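PDB 3TDQ: PilY2 protein from Pseudomonas aeruginosa, which probably takes part in the assembly of type 4 fimbriae (pili), the surface filaments of this bacterium. Local coordinates for residues P4-V18 / F45-V59. Sequence-based numbering, arbitrary orientation.
Sequences PQTFEGAGVVFEVQV and FQVKPGSVVSYSGTV. With NA (sodium ion), chain D.
Tyr55 lays its ring over Gly9, whose CA sits 4.1 Å from the ring centroid and 24° off the normal, a CH-pi contact across an antiparallel hydrogen-bonded pair. The Phe7 ring lies over the Gly57 backbone: its CE1 comes 3.4 Å from Gly57 C, and Gly57 N sits over one face, offset toward the rim. Both aromatic groups reach the opposite strand because CG is lodged between the backbone N and the carbonyl carbon (chi1 72° in Phe7, 51° in Tyr55), and in each pair the ring lies against a glycine, which has no side chain between ring and backbone. The two side chains cross at about a right angle, Phe7 CE2 meeting the Tyr55 edge at CD1, 3.8 Å away. Tyr55 OH donates to a water that in turn donates to Ala10 O.

Beneath this layer, paired backbone hydrogen bonds link Phe7 with Gly57, Gly9 with Tyr55 and Gly11 with Val53. The ladder runs on past the strand 52-58: Val13 N donates to Ser51 O, and Gly50 N to Val13 O (2.8 Å), which ties the type II turn Lys48-Ser51 to the strand 6-17. Ser51 OG accepts from Lys48 N within that turn. Farther along, Val16 CG2 meets Val47 CG2 at 3.8 Å.

At the other end, Thr6 chelates a sodium ion through O (2.4 Å) and OG1 (2.8 Å), alongside three waters and Asp3 O. Glu8 extends from the face opposite the aromatics to hydrogen-bond Tyr70 of the second subunit.

Within the five-stranded antiparallel sheet, consistent with an OB-type fold, these are neighbouring strands: 22-25 flanks 6-17, where Phe14 and Glu15 form a classic bulge facing Asp24, and 65-71 flanks 52-58.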
loop_
_atom_site.group_PDB
_atom_site.type_symbol
_atom_site.label_atom_id
_atom_site.label_comp_id
_atom_site.label_asym_id
_atom_site.label_seq_id
_atom_site.Cartn_x
_atom_site.Cartn_y
_atom_site.Cartn_z
ATOM N N PRO A 4 -9.527 -15.388 11.222
ATOM C CA PRO A 4 -9.006 -14.934 12.535
ATOM C C PRO A 4 -7.465 -15.003 12.656
ATOM O O PRO A 4 -6.914 -14.546 13.656
ATOM C CB PRO A 4 -9.690 -15.874 13.533
ATOM C CG PRO A 4 -10.007 -17.110 12.752
ATOM C CD PRO A 4 -10.190 -16.711 11.318
ATOM N N GLN A 5 -6.771 -15.529 11.633
ATOM C CA GLN A 5 -5.312 -15.664 11.602
ATOM C C GLN A 5 -4.640 -14.508 10.880
ATOM O O GLN A 5 -3.421 -14.402 10.892
ATOM C CB GLN A 5 -4.910 -17.017 10.977
ATOM C CG GLN A 5 -5.450 -18.195 11.801
ATOM C CD GLN A 5 -5.004 -18.178 13.266
ATOM O OE1 GLN A 5 -3.914 -17.691 13.624
ATOM N NE2 GLN A 5 -5.848 -18.693 14.154
ATOM N N THR A 6 -5.420 -13.654 10.230
ATOM C CA THR A 6 -4.854 -12.478 9.564
ATOM C C THR A 6 -5.440 -11.237 10.222
ATOM O O THR A 6 -6.489 -11.277 10.883
ATOM C CB THR A 6 -5.095 -12.474 8.040
ATOM O OG1 THR A 6 -6.500 -12.401 7.819
ATOM C CG2 THR A 6 -4.494 -13.700 7.330
ATOM N N PHE A 7 -4.760 -10.126 10.052
ATOM C CA PHE A 7 -5.256 -8.859 10.595
ATOM C C PHE A 7 -4.899 -7.718 9.642
ATOM O O PHE A 7 -3.974 -7.842 8.838
ATOM C CB PHE A 7 -4.688 -8.605 12.013
ATOM C CG PHE A 7 -3.228 -8.243 11.993
ATOM C CD1 PHE A 7 -2.245 -9.238 11.961
ATOM C CD2 PHE A 7 -2.835 -6.906 11.970
ATOM C CE1 PHE A 7 -0.897 -8.895 11.919
ATOM C CE2 PHE A 7 -1.499 -6.561 11.914
ATOM C CZ PHE A 7 -0.532 -7.558 11.903
ATOM N N GLU A 8 -5.594 -6.594 9.783
ATOM C CA GLU A 8 -5.326 -5.389 9.028
ATOM C C GLU A 8 -5.660 -4.191 9.901
ATOM O O GLU A 8 -6.626 -4.222 10.662
ATOM C CB GLU A 8 -6.130 -5.354 7.715
ATOM C CG GLU A 8 -5.912 -4.083 6.909
ATOM C CD GLU A 8 -6.505 -4.103 5.516
ATOM O OE1 GLU A 8 -7.688 -4.481 5.362
ATOM O OE2 GLU A 8 -5.764 -3.768 4.567
ATOM N N GLY A 9 -4.877 -3.137 9.769
ATOM C CA GLY A 9 -5.129 -1.898 10.495
ATOM C C GLY A 9 -4.509 -0.697 9.825
ATOM O O GLY A 9 -3.950 -0.800 8.729
ATOM N N ALA A 10 -4.611 0.455 10.493
ATOM C CA ALA A 10 -4.024 1.716 10.051
ATOM C C ALA A 10 -3.716 2.574 11.256
ATOM O O ALA A 10 -4.407 2.486 12.263
ATOM C CB ALA A 10 -4.953 2.449 9.092
ATOM N N GLY A 11 -2.646 3.347 11.180
ATOM C CA GLY A 11 -2.270 4.216 12.287
ATOM C C GLY A 11 -1.045 5.050 12.008
ATOM O O GLY A 11 -0.702 5.301 10.854
ATOM N N VAL A 12 -0.416 5.511 13.077
ATOM C CA VAL A 12 0.778 6.353 13.048
ATOM C C VAL A 12 1.913 5.601 13.737
ATOM O O VAL A 12 1.724 5.092 14.839
ATOM C CB VAL A 12 0.518 7.747 13.720
ATOM C CG1 VAL A 12 1.769 8.627 13.686
ATOM C CG2 VAL A 12 -0.671 8.481 13.075
ATOM N N VAL A 13 3.092 5.556 13.102
ATOM C CA VAL A 13 4.284 4.946 13.698
ATOM C C VAL A 13 4.820 5.913 14.775
ATOM O O VAL A 13 5.009 7.097 14.498
ATOM C CB VAL A 13 5.377 4.612 12.626
ATOM C CG1 VAL A 13 6.644 4.056 13.275
ATOM C CG2 VAL A 13 4.851 3.640 11.563
ATOM N N PHE A 14 5.063 5.421 15.986
ATOM C CA PHE A 14 5.628 6.241 17.060
ATOM C C PHE A 14 7.117 5.934 17.256
ATOM O O PHE A 14 7.889 6.832 17.582
ATOM C CB PHE A 14 4.856 6.033 18.371
ATOM C CG PHE A 14 3.571 6.836 18.406
ATOM C CD1 PHE A 14 2.448 6.416 17.699
ATOM C CD2 PHE A 14 3.484 8.010 19.149
ATOM C CE1 PHE A 14 1.269 7.169 17.714
ATOM C CE2 PHE A 14 2.300 8.751 19.176
ATOM C CZ PHE A 14 1.205 8.328 18.449
ATOM N N GLU A 15 7.528 4.699 16.990
ATOM C CA GLU A 15 8.918 4.254 17.115
ATOM C C GLU A 15 9.166 3.029 16.279
ATOM O O GLU A 15 8.240 2.279 15.965
ATOM C CB GLU A 15 9.287 3.917 18.591
ATOM C CG GLU A 15 9.785 5.077 19.436
ATOM C CD GLU A 15 10.827 6.011 18.835
ATOM O OE1 GLU A 15 11.735 5.539 18.108
ATOM O OE2 GLU A 15 10.721 7.233 19.095
ATOM N N VAL A 16 10.443 2.815 15.944
ATOM C CA VAL A 16 10.945 1.674 15.198
ATOM C C VAL A 16 12.192 1.177 15.920
ATOM O O VAL A 16 13.096 1.977 16.216
ATOM C CB VAL A 16 11.259 1.988 13.712
ATOM C CG1 VAL A 16 11.563 0.703 12.938
ATOM C CG2 VAL A 16 10.128 2.763 13.047
ATOM N N GLN A 17 12.245 -0.128 16.191
ATOM C CA GLN A 17 13.418 -0.741 16.808
ATOM C C GLN A 17 13.971 -1.739 15.802
ATOM O O GLN A 17 13.542 -2.890 15.778
ATOM C CB GLN A 17 13.036 -1.398 18.147
ATOM C CG GLN A 17 14.170 -1.350 19.124
ATOM C CD GLN A 17 13.683 -1.212 20.538
ATOM O OE1 GLN A 17 13.274 -2.197 21.152
ATOM N NE2 GLN A 17 13.877 -0.050 21.131
ATOM N N VAL A 18 14.835 -1.259 14.901
ATOM C CA VAL A 18 15.389 -2.067 13.806
ATOM C C VAL A 18 16.131 -3.317 14.331
ATOM O O VAL A 18 15.988 -4.391 13.741
ATOM C CB VAL A 18 16.244 -1.255 12.792
ATOM C CG1 VAL A 18 15.416 -0.147 12.134
ATOM C CG2 VAL A 18 17.521 -0.697 13.418
ATOM N N PHE A 45 13.195 -0.339 7.421
ATOM C CA PHE A 45 14.096 0.800 7.290
ATOM C C PHE A 45 13.455 1.979 6.565
ATOM O O PHE A 45 14.076 3.033 6.483
ATOM C CB PHE A 45 15.401 0.373 6.594
ATOM C CG PHE A 45 16.175 -0.605 7.448
ATOM C CD1 PHE A 45 17.016 -0.156 8.466
ATOM C CD2 PHE A 45 16.053 -1.980 7.248
ATOM C CE1 PHE A 45 17.718 -1.066 9.272
ATOM C CE2 PHE A 45 16.739 -2.889 8.063
ATOM C CZ PHE A 45 17.582 -2.427 9.058
ATOM N N GLN A 46 12.199 1.838 6.110
ATOM C CA GLN A 46 11.454 2.901 5.427
ATOM C C GLN A 46 10.517 3.635 6.384
ATOM O O GLN A 46 10.380 4.859 6.276
ATOM C CB GLN A 46 10.645 2.327 4.249
ATOM C CG GLN A 46 11.521 1.738 3.147
ATOM C CD GLN A 46 12.544 2.706 2.598
ATOM O OE1 GLN A 46 12.215 3.686 1.914
ATOM N NE2 GLN A 46 13.811 2.404 2.810
ATOM N N VAL A 47 9.850 2.898 7.299
ATOM C CA VAL A 47 8.958 3.521 8.280
ATOM C C VAL A 47 9.793 4.321 9.286
ATOM O O VAL A 47 10.934 3.969 9.572
ATOM C CB VAL A 47 7.983 2.538 8.985
ATOM C CG1 VAL A 47 7.000 1.941 7.981
ATOM C CG2 VAL A 47 8.716 1.444 9.768
ATOM N N LYS A 48 9.244 5.443 9.750
ATOM C CA LYS A 48 9.911 6.328 10.708
ATOM C C LYS A 48 8.891 6.814 11.721
ATOM O O LYS A 48 7.711 6.834 11.381
ATOM C CB LYS A 48 10.516 7.573 9.961
ATOM C CG LYS A 48 11.523 7.306 8.841
ATOM C CD LYS A 48 12.870 6.824 9.359
ATOM C CE LYS A 48 13.776 6.371 8.244
ATOM N NZ LYS A 48 14.970 5.665 8.778
ATOM N N PRO A 49 9.300 7.348 12.897
ATOM C CA PRO A 49 8.312 8.016 13.775
ATOM C C PRO A 49 7.600 9.124 12.990
ATOM O O PRO A 49 8.258 9.883 12.283
ATOM C CB PRO A 49 9.179 8.598 14.900
ATOM C CG PRO A 49 10.425 7.739 14.901
ATOM C CD PRO A 49 10.669 7.431 13.458
ATOM N N GLY A 50 6.278 9.136 13.033
ATOM C CA GLY A 50 5.476 10.092 12.281
ATOM C C GLY A 50 4.899 9.527 10.994
ATOM O O GLY A 50 4.014 10.157 10.411
ATOM N N SER A 51 5.378 8.341 10.521
ATOM C CA SER A 51 4.818 7.738 9.296
ATOM C C SER A 51 3.365 7.359 9.521
ATOM O O SER A 51 3.025 6.786 10.566
ATOM C CB SER A 51 5.599 6.498 8.853
ATOM O OG SER A 51 6.952 6.778 8.546
ATOM N N VAL A 52 2.506 7.694 8.552
ATOM C CA VAL A 52 1.095 7.335 8.615
ATOM C C VAL A 52 1.005 6.059 7.784
ATOM O O VAL A 52 1.471 6.058 6.645
ATOM C CB VAL A 52 0.168 8.483 8.134
ATOM C CG1 VAL A 52 -1.265 7.991 7.942
ATOM C CG2 VAL A 52 0.223 9.670 9.092
ATOM N N VAL A 53 0.489 4.965 8.363
ATOM C CA VAL A 53 0.549 3.660 7.668
ATOM C C VAL A 53 -0.748 2.872 7.626
ATOM O O VAL A 53 -1.591 3.012 8.496
ATOM C CB VAL A 53 1.633 2.768 8.336
ATOM C CG1 VAL A 53 3.050 3.265 8.013
ATOM C CG2 VAL A 53 1.407 2.630 9.863
ATOM N N SER A 54 -0.875 2.025 6.589
ATOM C CA SER A 54 -1.892 0.986 6.413
ATOM C C SER A 54 -1.097 -0.296 6.424
ATOM O O SER A 54 -0.011 -0.325 5.825
ATOM C CB SER A 54 -2.676 1.159 5.118
ATOM O OG SER A 54 -3.514 2.293 5.223
ATOM N N TYR A 55 -1.552 -1.329 7.151
ATOM C CA TYR A 55 -0.739 -2.548 7.234
ATOM C C TYR A 55 -1.602 -3.784 7.393
ATOM O O TYR A 55 -2.747 -3.702 7.843
ATOM C CB TYR A 55 0.286 -2.456 8.404
ATOM C CG TYR A 55 -0.354 -2.070 9.719
ATOM C CD1 TYR A 55 -0.865 -3.039 10.579
ATOM C CD2 TYR A 55 -0.547 -0.731 10.057
ATOM C CE1 TYR A 55 -1.520 -2.688 11.757
ATOM C CE2 TYR A 55 -1.225 -0.368 11.223
ATOM C CZ TYR A 55 -1.704 -1.350 12.070
ATOM O OH TYR A 55 -2.358 -1.003 13.227
ATOM N N SER A 56 -1.031 -4.939 7.060
ATOM C CA SER A 56 -1.716 -6.215 7.227
ATOM C C SER A 56 -0.694 -7.281 7.526
ATOM O O SER A 56 0.497 -7.083 7.279
ATOM C CB SER A 56 -2.545 -6.564 5.989
ATOM O OG SER A 56 -1.750 -6.618 4.819
ATOM N N GLY A 57 -1.148 -8.386 8.099
ATOM C CA GLY A 57 -0.247 -9.468 8.440
ATOM C C GLY A 57 -0.934 -10.685 9.002
ATOM O O GLY A 57 -2.147 -10.854 8.852
ATOM N N THR A 58 -0.133 -11.509 9.700
ATOM C CA THR A 58 -0.541 -12.769 10.287
ATOM C C THR A 58 -0.393 -12.682 11.788
ATOM O O THR A 58 0.599 -12.151 12.301
ATOM C CB THR A 58 0.327 -13.930 9.679
ATOM O OG1 THR A 58 0.098 -13.999 8.273
ATOM C CG2 THR A 58 0.010 -15.307 10.258
ATOM N N VAL A 59 -1.373 -13.233 12.479
ATOM C CA VAL A 59 -1.379 -13.322 13.934
ATOM C C VAL A 59 -0.243 -14.286 14.358
ATOM O O VAL A 59 -0.086 -15.357 13.768
ATOM C CB VAL A 59 -2.780 -13.756 14.460
ATOM C CG1 VAL A 59 -2.766 -13.937 15.977
ATOM C CG2 VAL A 59 -3.849 -12.717 14.045
HETATM NA NA NA D . -8.439 -11.323 9.535
HETATM O O HOH W 1 -1.514 -17.423 12.717
HETATM O O HOH W 2 -3.499 1.211 14.527
HETATM O O HOH W 3 -9.792 -11.499 7.302
HETATM O O HOH W 4 -10.040 -10.887 11.217
HETATM O O HOH W 5 -7.816 -9.107 8.033
#